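Local coordinates for putative uncharacterized protein (Burkholderia ambifaria, PDB 3W20), which is probably a 2-oxoglutarate-dependent dioxygenase that oxidises N-substituted L-amino acids at a metal centre, occupied by zinc in this crystal, at residues E19-T22 with I23-I27. Numbering follows the deposited sequence.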
loop_
_atom_site.group_PDB
_atom_site.type_symbol
_atom_site.label_atom_id
_atom_site.label_comp_id
_atom_site.label_asym_id
_atom_site.label_seq_id
_atom_site.Cartn_x
_atom_site.Cartn_y
_atom_site.Cartn_z
ATOM N N GLU A 19 -39.228 -13.946 -5.426
ATOM C CA GLU A 19 -39.664 -13.285 -4.176
ATOM C C GLU A 19 -39.342 -11.810 -4.286
ATOM O O GLU A 19 -38.523 -11.423 -5.065
ATOM C CB GLU A 19 -38.917 -13.865 -2.963
ATOM C CG GLU A 19 -39.497 -15.191 -2.473
ATOM C CD GLU A 19 -38.457 -16.091 -1.827
ATOM O OE1 GLU A 19 -38.406 -17.308 -2.160
ATOM O OE2 GLU A 19 -37.686 -15.572 -0.991
ATOM N N HIS A 20 -39.995 -10.996 -3.483
ATOM C CA HIS A 20 -39.591 -9.628 -3.300
ATOM C C HIS A 20 -38.762 -9.566 -2.015
ATOM O O HIS A 20 -39.225 -9.972 -0.942
ATOM C CB HIS A 20 -40.837 -8.754 -3.207
ATOM C CG HIS A 20 -41.291 -8.212 -4.547
ATOM N ND1 HIS A 20 -41.842 -9.002 -5.498
ATOM C CD2 HIS A 20 -41.209 -6.923 -5.096
ATOM C CE1 HIS A 20 -42.105 -8.268 -6.603
ATOM N NE2 HIS A 20 -41.724 -6.986 -6.350
HETATM N N MSE A 21 -37.516 -9.085 -2.088
HETATM C CA MSE A 21 -36.643 -9.165 -0.909
HETATM C C MSE A 21 -35.891 -7.909 -0.744
HETATM O O MSE A 21 -35.609 -7.205 -1.738
HETATM C CB MSE A 21 -35.473 -10.187 -0.998
HETATM C CG MSE A 21 -35.898 -11.308 -1.880
HETATM SE SE MSE A 21 -34.437 -12.616 -1.800
HETATM C CE MSE A 21 -34.373 -13.020 0.082
ATOM N N THR A 22 -35.478 -7.630 0.482
ATOM C CA THR A 22 -34.517 -6.528 0.682
ATOM C C THR A 22 -33.143 -7.010 0.281
ATOM O O THR A 22 -32.890 -8.238 0.205
ATOM C CB THR A 22 -34.416 -6.084 2.145
ATOM O OG1 THR A 22 -34.026 -7.193 2.984
ATOM C CG2 THR A 22 -35.747 -5.555 2.645
ATOM N N ILE A 23 -32.231 -6.056 0.032
ATOM C CA ILE A 23 -30.810 -6.428 -0.124
ATOM C C ILE A 23 -30.276 -7.219 1.090
ATOM O O ILE A 23 -29.589 -8.225 0.911
ATOM C CB ILE A 23 -29.918 -5.135 -0.291
ATOM C CG1 ILE A 23 -30.456 -4.340 -1.476
ATOM C CG2 ILE A 23 -28.410 -5.509 -0.357
ATOM C CD1 ILE A 23 -29.750 -4.558 -2.777
ATOM N N ALA A 24 -30.566 -6.770 2.328
ATOM C CA ALA A 24 -30.028 -7.472 3.506
ATOM C C ALA A 24 -30.587 -8.880 3.552
ATOM O O ALA A 24 -29.834 -9.796 3.933
ATOM C CB ALA A 24 -30.363 -6.756 4.824
ATOM N N ALA A 25 -31.867 -9.093 3.122
ATOM C CA ALA A 25 -32.365 -10.434 3.191
ATOM C C ALA A 25 -31.693 -11.372 2.166
ATOM O O ALA A 25 -31.417 -12.518 2.471
ATOM C CB ALA A 25 -33.915 -10.485 3.113
ATOM N N ALA A 26 -31.466 -10.871 0.957
ATOM C CA ALA A 26 -30.824 -11.638 -0.114
ATOM C C ALA A 26 -29.382 -12.004 0.323
ATOM O O ALA A 26 -28.979 -13.170 0.238
ATOM C CB ALA A 26 -30.760 -10.826 -1.384
ATOM N N ILE A 27 -28.698 -11.017 0.882
ATOM C CA ILE A 27 -27.297 -11.216 1.350
ATOM C C ILE A 27 -27.349 -12.251 2.522
ATOM O O ILE A 27 -26.537 -13.193 2.592
ATOM C CB ILE A 27 -26.644 -9.898 1.799
ATOM C CG1 ILE A 27 -26.374 -8.948 0.630
ATOM C CG2 ILE A 27 -25.403 -10.108 2.683
ATOM C CD1 ILE A 27 -25.343 -9.511 -0.376
#
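With chi1 at 58°, Thr22 holds OG1 over its own backbone, with both N and C as neighbours, and so places the hydroxyl within reach of Ala25 N in the first turn of the helix that follows. The bond from Ala25 N to Thr22 OG1 is 2.9 Å long and moderately bent. Ala25 CB also lies close, 3.3 Å from Thr22 OG1. Thr22 is thus the N-cap: its side chain accepts from a first-turn amide whose partner four residues back, Met21, lies before the helix. The backbone of the same residue takes the next amide, Ala26 N reaching Thr22 O over 3.1 Å. That bond is fairly straight, with an N-H...O angle of 162°. Ile27 N then bonds to Ile23 O, and the helical pattern is under way.

Met21, modelled as selenomethionine, supplies the apolar half of the contact. Its chain runs extended through chi2 and then bends at its last torsion, laying the terminal methyl against the helix backbone; Met21 CE sits 3.7 Å from Ala26 N. The same methyl is 4.0 Å from Ala25 CB. The selenium packs beside the neighbouring methyl, with Met21 SE 4.1 Å from Ala26 CB.

Strand and helix segments meet at 101°, nearly a right angle. On the strand side, Met21 pairs through its backbone with Tyr5 of strand 4-10; beyond the corner, Ile23 packs on Leu115 of helix 111-120 and Leu237 of strand 236-241. This is a classic threonine N-cap at a strand-to-helix corner, joining an N-terminal strand of the large mixed sheet to helix 23-31 in a double-stranded beta-helix dioxygenase, away from the zinc site.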